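Local coordinates for aminoglycoside 6-adenylyltransferase (PDB 2PBE), which transfers the adenylyl group of ATP to the O-6 position of streptomycin, giving the bacterium resistance to this antibiotic, and also accepts GTP as nucleotide donor, at residues A[10-16]-A[45-49]; A[112-116]-A[132-136]; A[148-154]-A[259-265]; A[189-193]-A[229-233]; A[195-199]-A[255-259]. All coordinates share one frame; numbering follows the deposited sequence.

In the fold
Contacts 1 and 2 follow one another in the first part of the chain and lie round the mixed sheet of the nucleotidyltransferase fold, their centres about 19 Å apart. Contacts 3, 4 and 5 tie together the helices of the later part. Contact 3 joins residues 148-154 to the end of helix 238-263; contacts 4 and 5 fall inside the loop it closes, and both use helix 177-204. Contact 5 shares Val-259 with contact 3, with centres about 9 Å apart, whereas contacts 1 and 3 lie about 30 Å apart on opposite sides of the chain's centre. Contacts 1 and 2 thus belong to the sheet-bearing part and contacts 3 to 5 to the mostly helical part of the chain.

Contact 1: A[10-16]-A[45-49]; sequences MDIFLDF and YDISY
Phe-13 meets Tyr-45, Ile-47 and Tyr-49 where helix 6-19 packs on the mixed sheet of the nucleotidyltransferase fold. Helix and strand run nearly parallel, their short axes 10.6 Å apart, so successive turns of the helix meet every second residue of strand 45-51. The ring of Phe-13 sets its edge toward the face of Tyr-45 in an offset T-shaped pair, with planes at 73° and centroids 5.9 Å apart. The first torsion puts it there: CG is anti to the carbonyl carbon (chi1 -54°), which swings the ring back toward the start of the helix and away from Tyr-49. On that path CD2 of Phe-13 also meets CG1 of Ile-47 at 3.6 Å. Met-10, a selenomethionine bent at both chi2 and chi3, brings SE to 4.0 Å from CD1 of Tyr-45 in an oblique Met-aromatic contact, while its CE methyl reaches toward CD1 of Ile-47. One turn beyond Phe-13, Phe-16 lies obliquely to Tyr-49, ring planes 36° apart, with its CD2 3.5 Å from CE2 of Tyr-49. Leu-102 of the adjoining strand 101-108 touches Phe-13, Tyr-45 and Ile-47, extending this apolar layer across the sheet. The polar tie comes from the phenol of Tyr-49: approaching side-on and tilted somewhat out of the carbonyl plane, its OH donates to the carbonyl O of Phe-13 at 2.8 Å.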
# COMPACT_ATOMS: atom_id res chain seq x y z
N MSE A 10 -10.30 -0.97 -7.73
CA MSE A 10 -9.62 -1.29 -6.49
C MSE A 10 -9.56 -0.10 -5.57
O MSE A 10 -9.70 -0.25 -4.35
CB MSE A 10 -8.21 -1.79 -6.74
CG MSE A 10 -8.13 -3.18 -7.35
SE MSE A 10 -9.26 -4.49 -6.45
CE MSE A 10 -8.86 -4.08 -4.60
N ASP A 11 -9.35 1.08 -6.15
CA ASP A 11 -9.28 2.30 -5.35
C ASP A 11 -10.58 2.43 -4.57
O ASP A 11 -10.57 2.59 -3.36
CB ASP A 11 -9.11 3.54 -6.25
CG ASP A 11 -7.73 3.63 -6.88
OD1 ASP A 11 -6.73 3.34 -6.17
OD2 ASP A 11 -7.65 4.01 -8.07
N ILE A 12 -11.71 2.35 -5.27
CA ILE A 12 -13.00 2.48 -4.64
C ILE A 12 -13.18 1.53 -3.45
O ILE A 12 -13.55 1.96 -2.36
CB ILE A 12 -14.10 2.23 -5.70
CG1 ILE A 12 -13.97 3.29 -6.79
CG2 ILE A 12 -15.47 2.29 -5.07
CD1 ILE A 12 -14.87 3.08 -7.99
N PHE A 13 -12.90 0.25 -3.65
CA PHE A 13 -13.07 -0.71 -2.58
C PHE A 13 -12.14 -0.47 -1.40
O PHE A 13 -12.55 -0.57 -0.24
CB PHE A 13 -12.84 -2.13 -3.09
CG PHE A 13 -13.67 -2.52 -4.29
CD1 PHE A 13 -14.97 -1.99 -4.48
CD2 PHE A 13 -13.18 -3.47 -5.20
CE1 PHE A 13 -15.76 -2.41 -5.59
CE2 PHE A 13 -13.95 -3.91 -6.31
CZ PHE A 13 -15.25 -3.38 -6.50
N LEU A 14 -10.89 -0.16 -1.71
CA LEU A 14 -9.90 0.10 -0.67
C LEU A 14 -10.26 1.38 0.07
O LEU A 14 -10.24 1.45 1.30
CB LEU A 14 -8.52 0.24 -1.33
CG LEU A 14 -7.18 0.15 -0.60
CD1 LEU A 14 -6.91 1.43 0.15
CD2 LEU A 14 -7.20 -1.07 0.33
N ASP A 15 -10.63 2.40 -0.70
CA ASP A 15 -10.99 3.69 -0.14
C ASP A 15 -12.21 3.58 0.76
O ASP A 15 -12.29 4.21 1.83
CB ASP A 15 -11.28 4.68 -1.26
CG ASP A 15 -11.23 6.10 -0.79
OD1 ASP A 15 -10.11 6.56 -0.44
OD2 ASP A 15 -12.29 6.76 -0.76
N PHE A 16 -13.16 2.76 0.34
CA PHE A 16 -14.36 2.57 1.12
C PHE A 16 -14.01 2.02 2.50
O PHE A 16 -14.39 2.59 3.53
CB PHE A 16 -15.31 1.59 0.44
CG PHE A 16 -16.57 1.38 1.20
CD1 PHE A 16 -17.49 2.44 1.38
CD2 PHE A 16 -16.85 0.13 1.77
CE1 PHE A 16 -18.68 2.28 2.13
CE2 PHE A 16 -18.04 -0.07 2.53
CZ PHE A 16 -18.96 1.00 2.71
N TYR A 45 -14.29 -8.94 -9.64
CA TYR A 45 -13.66 -8.62 -8.37
C TYR A 45 -14.21 -9.41 -7.20
O TYR A 45 -15.42 -9.51 -6.99
CB TYR A 45 -13.79 -7.13 -8.10
CG TYR A 45 -13.12 -6.32 -9.18
CD1 TYR A 45 -11.72 -6.14 -9.18
CD2 TYR A 45 -13.87 -5.77 -10.26
CE1 TYR A 45 -11.06 -5.42 -10.23
CE2 TYR A 45 -13.23 -5.04 -11.32
CZ TYR A 45 -11.82 -4.87 -11.29
OH TYR A 45 -11.17 -4.20 -12.31
N ASP A 46 -13.29 -10.02 -6.47
CA ASP A 46 -13.62 -10.82 -5.30
C ASP A 46 -13.08 -10.17 -4.05
O ASP A 46 -11.90 -10.27 -3.76
CB ASP A 46 -13.01 -12.21 -5.41
CG ASP A 46 -14.03 -13.26 -5.81
OD1 ASP A 46 -14.78 -13.71 -4.91
OD2 ASP A 46 -14.09 -13.63 -7.02
N ILE A 47 -13.95 -9.47 -3.35
CA ILE A 47 -13.57 -8.74 -2.16
C ILE A 47 -14.27 -9.25 -0.92
O ILE A 47 -15.41 -9.70 -0.99
CB ILE A 47 -13.92 -7.26 -2.33
CG1 ILE A 47 -13.40 -6.76 -3.68
CG2 ILE A 47 -13.34 -6.44 -1.18
CD1 ILE A 47 -11.88 -6.82 -3.86
N SER A 48 -13.58 -9.18 0.21
CA SER A 48 -14.15 -9.60 1.49
C SER A 48 -13.81 -8.55 2.54
O SER A 48 -12.64 -8.21 2.74
CB SER A 48 -13.56 -10.94 1.96
OG SER A 48 -13.94 -12.01 1.13
N TYR A 49 -14.84 -8.05 3.22
CA TYR A 49 -14.66 -7.07 4.29
C TYR A 49 -14.98 -7.73 5.61
O TYR A 49 -16.09 -8.23 5.81
CB TYR A 49 -15.62 -5.88 4.14
CG TYR A 49 -15.42 -4.96 2.96
CD1 TYR A 49 -14.12 -4.63 2.48
CD2 TYR A 49 -16.54 -4.30 2.38
CE1 TYR A 49 -13.95 -3.65 1.46
CE2 TYR A 49 -16.38 -3.32 1.36
CZ TYR A 49 -15.08 -2.99 0.91
OH TYR A 49 -14.92 -2.02 -0.07

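Contact 2: A[112-116]-A[132-136]; sequences AEDYF and FINYK
Ile-133 pushes its CD1 methyl against Ala-112, Glu-113 and Phe-116, joining helix 112-117 to the loop that follows strand 125-128 at the surface of the nucleotidyltransferase sheet. The methyl lies 3.4 Å from CE1 of Phe-116 and 3.6 Å from CB of Ala-112. Glu-113 brings CG within 3.6 Å of the same CD1, and its OE1 also comes near that methyl; its chain bends at chi2, and it crosses Ile-133 at about a right angle. The second branch of the isoleucine is used as well, with CG2 placed 3.6 Å from CD1 of Phe-116. Beside it, Tyr-135 crosses Phe-116 obliquely: the ring centroids are 4.7 Å apart and the planes make 49°, with CG of the tyrosine over one face of the phenylalanine. CB of Ile-133 lies at the edge of the Tyr-135 ring, in its plane. Phe-116 comes to both residues because its CB points to the loop and CG is anti to the carbonyl carbon (chi1 -72°). The bond from Phe-116 N to Ala-112 O is one turn of the helix that carries these partners. Outside this first shell, Val-125 touches both Phe-116 and Tyr-135 from strand 125-128. Tyr-135 is fixed at its far end too, where its OH is hydrogen-bonded to Asp-128 OD2.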
# COMPACT_ATOMS: atom_id res chain seq x y z
N ALA A 112 -12.03 -14.11 11.57
CA ALA A 112 -10.85 -13.94 10.74
C ALA A 112 -9.83 -15.04 10.98
O ALA A 112 -9.33 -15.66 10.04
CB ALA A 112 -10.21 -12.57 11.02
N GLU A 113 -9.53 -15.27 12.25
CA GLU A 113 -8.60 -16.31 12.68
C GLU A 113 -8.95 -17.65 12.04
O GLU A 113 -8.11 -18.26 11.40
CB GLU A 113 -8.63 -16.43 14.21
CG GLU A 113 -8.63 -15.10 14.98
CD GLU A 113 -10.01 -14.43 15.05
OE1 GLU A 113 -10.36 -13.66 14.13
OE2 GLU A 113 -10.75 -14.70 16.03
N ASP A 114 -10.20 -18.08 12.23
CA ASP A 114 -10.67 -19.35 11.68
C ASP A 114 -10.40 -19.33 10.18
O ASP A 114 -9.82 -20.26 9.62
CB ASP A 114 -12.18 -19.56 11.89
CG ASP A 114 -12.59 -19.68 13.35
OD1 ASP A 114 -11.92 -20.44 14.09
OD2 ASP A 114 -13.59 -19.04 13.77
N TYR A 115 -10.85 -18.25 9.55
CA TYR A 115 -10.71 -18.04 8.11
C TYR A 115 -9.28 -18.21 7.62
O TYR A 115 -9.03 -19.04 6.73
CB TYR A 115 -11.18 -16.63 7.76
CG TYR A 115 -11.19 -16.33 6.28
CD1 TYR A 115 -12.36 -16.51 5.50
CD2 TYR A 115 -10.03 -15.81 5.64
CE1 TYR A 115 -12.39 -16.15 4.11
CE2 TYR A 115 -10.03 -15.47 4.26
CZ TYR A 115 -11.21 -15.63 3.51
OH TYR A 115 -11.19 -15.19 2.20
N PHE A 116 -8.37 -17.41 8.18
CA PHE A 116 -6.96 -17.44 7.83
C PHE A 116 -6.43 -18.86 7.91
O PHE A 116 -5.99 -19.44 6.91
CB PHE A 116 -6.15 -16.55 8.78
CG PHE A 116 -6.35 -15.07 8.57
CD1 PHE A 116 -6.13 -14.19 9.63
CD2 PHE A 116 -6.72 -14.54 7.30
CE1 PHE A 116 -6.29 -12.77 9.48
CE2 PHE A 116 -6.90 -13.12 7.10
CZ PHE A 116 -6.68 -12.26 8.18
N PHE A 132 -4.33 -7.76 14.91
CA PHE A 132 -4.38 -8.67 16.05
C PHE A 132 -3.72 -10.00 15.68
O PHE A 132 -2.96 -10.58 16.46
CB PHE A 132 -5.82 -8.92 16.49
N ILE A 133 -4.03 -10.46 14.48
CA ILE A 133 -3.53 -11.72 13.96
C ILE A 133 -2.22 -11.57 13.19
O ILE A 133 -1.87 -10.46 12.73
CB ILE A 133 -4.58 -12.36 13.01
CG1 ILE A 133 -5.94 -12.35 13.72
CG2 ILE A 133 -4.18 -13.80 12.64
CD1 ILE A 133 -7.12 -12.64 12.82
N ASN A 134 -1.50 -12.69 13.08
CA ASN A 134 -0.24 -12.78 12.34
C ASN A 134 -0.53 -13.72 11.16
O ASN A 134 -1.33 -14.65 11.29
CB ASN A 134 0.83 -13.35 13.24
N TYR A 135 0.11 -13.48 10.00
CA TYR A 135 -0.14 -14.33 8.83
C TYR A 135 0.77 -14.26 7.59
O TYR A 135 1.89 -13.75 7.64
CB TYR A 135 -1.60 -14.15 8.37
CG TYR A 135 -2.03 -12.70 8.38
CD1 TYR A 135 -1.58 -11.79 7.39
CD2 TYR A 135 -2.87 -12.22 9.41
CE1 TYR A 135 -1.95 -10.40 7.44
CE2 TYR A 135 -3.24 -10.84 9.47
CZ TYR A 135 -2.77 -9.94 8.49
OH TYR A 135 -3.09 -8.61 8.58
N LYS A 136 0.24 -14.82 6.50
CA LYS A 136 0.86 -14.96 5.18
C LYS A 136 1.83 -13.93 4.59
O LYS A 136 2.15 -12.90 5.17
CB LYS A 136 -0.26 -15.25 4.12

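Contact 3: A[148-154]-A[259-265]; sequences RPTAREF and VSEGLAY
The ring of Tyr-265 is covered on both faces: CA of Ala-151 sits over its centre at 3.5 Å from the centroid, a CH-pi contact almost on the ring normal, and CB of Leu-263, from the tyrosine's own segment, lies 3.6 Å above the centre of the opposite face. At the edge, in the ring plane, the carbonyl O of Pro-149 accepts a hydrogen bond from Tyr-265 OH at 2.7 Å, met on a lone pair in the carbonyl plane. The same phenol oxygen stands above the guanidinium plane of Arg-148, displaced toward its rim, where the N-H groups do not point at it, so the pair is packing only; the two planes are 70° apart. Phe-154, its CG carried anti to the backbone N (chi1 171°), takes its ring past Val-259, the two side chains running in opposite directions, as far as Ser-260. There CD1 approaches Val-259 CG1 at 3.9 Å and CZ approaches Ser-260 CB at 3.4 Å, while CB of Phe-154 touches Tyr-265 CD2. Met-195 of helix 177-204 touches both Phe-154 and Val-259, adding a third helix to this patch. Pro-149 CG packs on Leu-263 CD1 at 3.7 Å, and the aliphatic part of Arg-148 runs past the other leucine methyl in the opposite direction. Thr-150 caps helix 151-173, its OG1 accepting from Glu-153 N at 3.1 Å while Glu-153 OE2 takes Thr-150 N. Ala-264, with positive phi, turns the chain so that Tyr-265 N bonds to Ser-260 O. The contact therefore sets a capping box at one helix start against a Schellman motif at another's end.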
# COMPACT_ATOMS: atom_id res chain seq x y z
N ARG A 148 4.23 -2.04 11.09
CA ARG A 148 5.25 -1.44 11.97
C ARG A 148 6.58 -2.18 11.87
O ARG A 148 6.66 -3.39 12.13
CB ARG A 148 4.78 -1.40 13.44
CG ARG A 148 5.55 -0.37 14.31
CD ARG A 148 5.68 -0.85 15.76
NE ARG A 148 6.29 -2.18 15.75
CZ ARG A 148 7.05 -2.71 16.71
NH1 ARG A 148 7.32 -2.03 17.82
NH2 ARG A 148 7.58 -3.92 16.55
N PRO A 149 7.65 -1.47 11.49
CA PRO A 149 8.92 -2.17 11.38
C PRO A 149 9.53 -2.49 12.72
O PRO A 149 9.23 -1.83 13.72
CB PRO A 149 9.78 -1.19 10.60
CG PRO A 149 9.29 0.13 11.09
CD PRO A 149 7.78 -0.06 11.09
N THR A 150 10.35 -3.54 12.75
CA THR A 150 11.06 -3.91 13.95
C THR A 150 12.34 -3.10 13.78
O THR A 150 12.60 -2.58 12.69
CB THR A 150 11.39 -5.40 13.96
OG1 THR A 150 12.22 -5.72 12.84
CG2 THR A 150 10.12 -6.22 13.87
N ALA A 151 13.13 -2.97 14.85
CA ALA A 151 14.37 -2.20 14.78
C ALA A 151 15.24 -2.68 13.62
O ALA A 151 15.85 -1.88 12.89
CB ALA A 151 15.12 -2.33 16.09
N ARG A 152 15.27 -3.99 13.45
CA ARG A 152 16.05 -4.61 12.40
C ARG A 152 15.50 -4.33 11.00
O ARG A 152 16.26 -3.98 10.09
CB ARG A 152 16.12 -6.11 12.64
CG ARG A 152 16.94 -6.85 11.65
CD ARG A 152 17.14 -8.27 12.12
NE ARG A 152 17.98 -8.98 11.17
CZ ARG A 152 18.28 -10.27 11.26
NH1 ARG A 152 17.80 -11.00 12.26
NH2 ARG A 152 19.05 -10.83 10.34
N GLU A 153 14.20 -4.49 10.82
CA GLU A 153 13.62 -4.24 9.52
C GLU A 153 13.88 -2.79 9.16
O GLU A 153 14.18 -2.47 8.01
CB GLU A 153 12.12 -4.51 9.54
CG GLU A 153 11.77 -5.97 9.51
CD GLU A 153 10.30 -6.23 9.77
OE1 GLU A 153 9.83 -7.34 9.43
OE2 GLU A 153 9.63 -5.35 10.32
N PHE A 154 13.78 -1.92 10.16
CA PHE A 154 14.01 -0.50 9.95
C PHE A 154 15.42 -0.28 9.41
O PHE A 154 15.61 0.36 8.37
CB PHE A 154 13.83 0.26 11.27
CG PHE A 154 14.24 1.70 11.19
CD1 PHE A 154 13.44 2.64 10.53
CD2 PHE A 154 15.47 2.12 11.73
CE1 PHE A 154 13.85 4.00 10.40
CE2 PHE A 154 15.90 3.47 11.61
CZ PHE A 154 15.08 4.41 10.94
N VAL A 259 10.32 8.14 11.56
CA VAL A 259 10.00 6.79 11.99
C VAL A 259 10.90 6.33 13.13
O VAL A 259 10.42 5.81 14.14
CB VAL A 259 10.12 5.79 10.80
CG1 VAL A 259 10.08 4.36 11.29
CG2 VAL A 259 8.99 6.03 9.81
N SER A 260 12.20 6.52 12.97
CA SER A 260 13.17 6.11 13.97
C SER A 260 12.85 6.78 15.28
O SER A 260 12.97 6.19 16.35
CB SER A 260 14.57 6.51 13.55
OG SER A 260 14.64 7.91 13.34
N GLU A 261 12.45 8.04 15.19
CA GLU A 261 12.14 8.82 16.36
C GLU A 261 10.89 8.30 17.06
O GLU A 261 10.88 8.13 18.28
CB GLU A 261 11.95 10.27 15.96
CG GLU A 261 11.87 11.22 17.13
CD GLU A 261 11.78 12.65 16.67
OE1 GLU A 261 12.63 13.06 15.84
OE2 GLU A 261 10.85 13.36 17.14
N GLY A 262 9.84 8.03 16.28
CA GLY A 262 8.61 7.54 16.85
C GLY A 262 8.65 6.16 17.48
O GLY A 262 7.88 5.88 18.40
N LEU A 263 9.55 5.30 17.01
CA LEU A 263 9.63 3.95 17.56
C LEU A 263 10.81 3.80 18.48
O LEU A 263 11.00 2.76 19.10
CB LEU A 263 9.70 2.91 16.43
CG LEU A 263 8.57 3.06 15.39
CD1 LEU A 263 8.90 2.26 14.15
CD2 LEU A 263 7.23 2.62 15.98
N ALA A 264 11.61 4.86 18.58
CA ALA A 264 12.77 4.86 19.44
C ALA A 264 13.83 3.87 18.92
O ALA A 264 14.45 3.13 19.70
CB ALA A 264 12.36 4.51 20.90
N TYR A 265 14.03 3.85 17.61
CA TYR A 265 15.05 2.99 17.03
C TYR A 265 16.27 3.84 16.75
O TYR A 265 16.14 5.05 16.56
CB TYR A 265 14.55 2.36 15.72
CG TYR A 265 13.41 1.37 15.88
CD1 TYR A 265 13.18 0.67 17.09
CD2 TYR A 265 12.54 1.11 14.79
CE1 TYR A 265 12.13 -0.27 17.21
CE2 TYR A 265 11.48 0.17 14.89
CZ TYR A 265 11.28 -0.51 16.11
OH TYR A 265 10.25 -1.41 16.23

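Contact 4: A[189-193]-A[229-233]; sequences RPNLL and LMSTY
Arg-189 reaches Thr-232 and Tyr-233 through a chain that leaves the helix with CG anti to the backbone N (chi1 -170°), stays extended at chi2 and then bends at chi3 (-67°). The bend turns the guanidinium side-on to Thr-232, whose hydroxyl and carbonyl oxygens each take one N-H. NE donates to Thr-232 OG1 at 2.8 Å, and NH2 donates to Thr-232 O at 2.9 Å. The carbonyl oxygen lies in the guanidinium plane, although seen from the acceptor the donor stands well above the carbonyl plane. One face of the same group rests on Tyr-233: CZ of Arg-189 is 3.7 Å from the ring centroid and the planes differ by 16°, a stacked cation-pi pair that is offset toward the rim. The two bonds and the stack together fix the rotation of the guanidinium. This joins helix 177-204 to the last part of helix 223-230 and the turn after it, a type I beta turn from Met-230 to Tyr-233 that directs OG1 and O of Thr-232 and the ring of Tyr-233 to the same guanidinium. Thr-232 is itself positioned by the preceding turn, since OG1 donates to O of Leu-229 at 2.6 Å, in the carbonyl plane; that oxygen also takes the amide N of Thr-232. The hydroxyl is thus both acceptor from Arg-189 and donor to Leu-229 O. The rest of the contact is aliphatic. CD2 of Leu-193 crosses to CD2 of Leu-229 at 3.4 Å, and Leu-192 meets Thr-232 tip to tip, CD2 to CG2 at 4.1 Å. Leu-251 of helix 238-263 touches both Leu-192 and Thr-232.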
# COMPACT_ATOMS: atom_id res chain seq x y z
N ARG A 189 13.98 4.61 -4.86
CA ARG A 189 12.66 5.21 -4.65
C ARG A 189 11.69 4.23 -3.99
O ARG A 189 10.91 4.62 -3.12
CB ARG A 189 12.06 5.72 -5.96
CG ARG A 189 10.81 6.55 -5.73
CD ARG A 189 10.16 7.01 -7.04
NE ARG A 189 10.97 7.97 -7.78
CZ ARG A 189 11.57 7.71 -8.94
NH1 ARG A 189 11.45 6.50 -9.49
NH2 ARG A 189 12.27 8.65 -9.56
N PRO A 190 11.70 2.94 -4.39
CA PRO A 190 10.76 2.03 -3.72
C PRO A 190 11.00 1.91 -2.22
O PRO A 190 10.06 1.64 -1.46
CB PRO A 190 10.96 0.72 -4.48
CG PRO A 190 11.24 1.19 -5.88
CD PRO A 190 12.21 2.33 -5.64
N ASN A 191 12.24 2.11 -1.77
CA ASN A 191 12.50 2.02 -0.33
C ASN A 191 12.07 3.31 0.36
O ASN A 191 11.63 3.30 1.49
CB ASN A 191 13.96 1.69 -0.04
CG ASN A 191 14.23 0.18 -0.06
OD1 ASN A 191 14.60 -0.39 -1.08
ND2 ASN A 191 14.01 -0.47 1.07
N LEU A 192 12.17 4.43 -0.35
CA LEU A 192 11.73 5.70 0.20
C LEU A 192 10.22 5.55 0.47
O LEU A 192 9.71 5.97 1.52
CB LEU A 192 11.96 6.82 -0.82
CG LEU A 192 11.16 8.11 -0.62
CD1 LEU A 192 11.47 8.73 0.76
CD2 LEU A 192 11.51 9.10 -1.74
N LEU A 193 9.53 4.90 -0.47
CA LEU A 193 8.11 4.65 -0.35
C LEU A 193 7.75 3.78 0.85
O LEU A 193 6.75 4.03 1.52
CB LEU A 193 7.59 3.99 -1.61
CG LEU A 193 7.13 4.83 -2.79
CD1 LEU A 193 6.55 3.89 -3.82
CD2 LEU A 193 6.08 5.83 -2.35
N LEU A 229 6.69 12.90 -3.45
CA LEU A 229 7.10 11.71 -4.17
C LEU A 229 7.16 12.05 -5.64
O LEU A 229 8.05 11.60 -6.35
CB LEU A 229 6.12 10.57 -3.93
CG LEU A 229 6.52 9.32 -4.71
CD1 LEU A 229 7.85 8.74 -4.21
CD2 LEU A 229 5.42 8.31 -4.56
N MSE A 230 6.21 12.86 -6.10
CA MSE A 230 6.19 13.26 -7.50
C MSE A 230 7.47 14.02 -7.82
O MSE A 230 8.04 13.88 -8.90
CB MSE A 230 4.98 14.14 -7.83
CG MSE A 230 3.68 13.36 -8.10
SE MSE A 230 3.88 11.78 -9.26
CE MSE A 230 3.95 10.37 -7.92
N SER A 231 7.94 14.83 -6.87
CA SER A 231 9.14 15.62 -7.10
C SER A 231 10.39 14.79 -7.23
O SER A 231 11.44 15.32 -7.57
CB SER A 231 9.32 16.68 -6.01
OG SER A 231 9.61 16.10 -4.77
N THR A 232 10.29 13.48 -6.97
CA THR A 232 11.47 12.63 -7.11
C THR A 232 11.58 12.18 -8.55
O THR A 232 12.49 11.43 -8.90
CB THR A 232 11.38 11.38 -6.25
OG1 THR A 232 10.40 10.49 -6.81
CG2 THR A 232 11.02 11.74 -4.83
N TYR A 233 10.64 12.59 -9.37
CA TYR A 233 10.67 12.25 -10.78
C TYR A 233 11.11 13.50 -11.50
O TYR A 233 10.63 14.57 -11.19
CB TYR A 233 9.26 11.86 -11.23
CG TYR A 233 8.85 10.50 -10.73
CD1 TYR A 233 9.27 9.34 -11.41
CD2 TYR A 233 8.06 10.35 -9.56
CE1 TYR A 233 8.90 8.04 -10.95
CE2 TYR A 233 7.68 9.06 -9.08
CZ TYR A 233 8.11 7.90 -9.79
OH TYR A 233 7.81 6.63 -9.34

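Contact 5: A[195-199]-A[255-259]; sequences MMAWH and YSKAV
Tyr-255 faces Met-196 and His-199 in a helix-helix packing of the helical part of the enzyme, where segments 195-199 and 255-259 of helices 177-204 and 238-263 run broadly the same way, their axes 34° apart in direction and 9.0 Å apart at closest. CG of Met-196, a selenomethionine, lies over one face of the Tyr-255 ring in a CH-pi contact, 3.6 Å from CD2. Its SE stands oblique to the ring in a Met-aromatic contact, and a bend at chi3 brings the CE methyl back toward CE2. His-199 meets the same tyrosine at an edge: CD2 of the imidazole lies near the phenol plane, 3.9 Å from CD1 of Tyr-255, and the rings are inclined by 53°. A chi1 of 178° turns the imidazole away from its own backbone N and out beside Tyr-255 and Ala-258. The apolar contacts are concentrated on Met-195, likewise a selenomethionine. Its CG lies 3.7 Å from CB of Tyr-255, and the folded end of the chain puts CE 3.8 Å from CB of Ser-256. SE in turn comes to 4.0 Å from CG2 of Val-259, a methyl that also packs beside the backbone and CB of His-199. Polar groups are mostly served from beyond these segments. Tyr-255 OH bonds to Glu-228 OE1, tying in helix 223-230, while Ser-256 OG bonds back to Phe-252 O on its own helix. Between the two segments, a water that donates weakly to Ala-258 O is hydrogen-bonded to ND1 of His-199 at 2.8 Å.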
# COMPACT_ATOMS: atom_id res chain seq x y z
N MSE A 195 9.53 3.49 3.51
CA MSE A 195 9.80 4.35 4.66
C MSE A 195 8.61 5.28 4.90
O MSE A 195 8.21 5.51 6.05
CB MSE A 195 11.07 5.18 4.41
CG MSE A 195 11.58 5.90 5.65
SE MSE A 195 11.77 4.73 7.21
CE MSE A 195 13.44 3.79 6.73
N MSE A 196 8.04 5.80 3.82
CA MSE A 196 6.90 6.69 3.94
C MSE A 196 5.67 5.90 4.39
O MSE A 196 4.87 6.39 5.18
CB MSE A 196 6.64 7.37 2.60
CG MSE A 196 7.74 8.35 2.21
SE MSE A 196 7.58 9.16 0.44
CE MSE A 196 6.48 10.71 0.81
N ALA A 197 5.55 4.67 3.90
CA ALA A 197 4.42 3.83 4.27
C ALA A 197 4.52 3.48 5.75
O ALA A 197 3.50 3.48 6.45
CB ALA A 197 4.40 2.57 3.42
N TRP A 198 5.73 3.21 6.21
CA TRP A 198 5.94 2.86 7.62
C TRP A 198 5.57 4.05 8.50
O TRP A 198 5.13 3.89 9.65
CB TRP A 198 7.40 2.48 7.88
CG TRP A 198 7.79 1.06 7.47
CD1 TRP A 198 6.95 0.02 7.19
CD2 TRP A 198 9.12 0.51 7.41
NE1 TRP A 198 7.66 -1.14 6.96
CE2 TRP A 198 8.99 -0.87 7.09
CE3 TRP A 198 10.42 1.06 7.60
CZ2 TRP A 198 10.12 -1.74 6.95
CZ3 TRP A 198 11.55 0.20 7.47
CH2 TRP A 198 11.38 -1.19 7.14
N HIS A 199 5.77 5.25 7.97
CA HIS A 199 5.42 6.45 8.71
C HIS A 199 3.88 6.53 8.82
O HIS A 199 3.35 6.80 9.89
CB HIS A 199 5.96 7.68 7.98
CG HIS A 199 5.61 8.98 8.64
ND1 HIS A 199 6.00 9.28 9.93
CD2 HIS A 199 4.89 10.03 8.20
CE1 HIS A 199 5.53 10.47 10.26
NE2 HIS A 199 4.85 10.94 9.23
N TYR A 255 11.67 11.03 6.51
CA TYR A 255 10.84 9.93 7.00
C TYR A 255 11.51 8.88 7.87
O TYR A 255 10.85 8.31 8.75
CB TYR A 255 10.11 9.31 5.82
CG TYR A 255 9.13 10.33 5.28
CD1 TYR A 255 8.01 10.75 6.05
CD2 TYR A 255 9.38 11.01 4.05
CE1 TYR A 255 7.17 11.83 5.64
CE2 TYR A 255 8.55 12.10 3.62
CZ TYR A 255 7.45 12.50 4.42
OH TYR A 255 6.67 13.59 4.05
N SER A 256 12.79 8.62 7.64
CA SER A 256 13.49 7.63 8.46
C SER A 256 13.74 8.27 9.83
O SER A 256 13.72 7.58 10.84
CB SER A 256 14.81 7.20 7.82
OG SER A 256 15.66 8.31 7.63
N LYS A 257 13.96 9.58 9.84
CA LYS A 257 14.16 10.30 11.10
C LYS A 257 12.83 10.28 11.86
O LYS A 257 12.78 10.01 13.05
CB LYS A 257 14.60 11.75 10.85
CG LYS A 257 16.07 11.85 10.50
CD LYS A 257 16.50 13.25 10.12
CE LYS A 257 17.98 13.26 9.70
NZ LYS A 257 18.44 14.60 9.25
N ALA A 258 11.76 10.56 11.13
CA ALA A 258 10.42 10.56 11.70
C ALA A 258 10.04 9.21 12.30
O ALA A 258 9.50 9.13 13.42
CB ALA A 258 9.43 10.94 10.64
N VAL A 259 10.32 8.14 11.56
CA VAL A 259 10.00 6.79 11.99
C VAL A 259 10.90 6.33 13.13
O VAL A 259 10.42 5.81 14.14
CB VAL A 259 10.12 5.79 10.80
CG1 VAL A 259 10.08 4.36 11.29
CG2 VAL A 259 8.99 6.03 9.81
O HOH W 1 6.48 7.82 12.25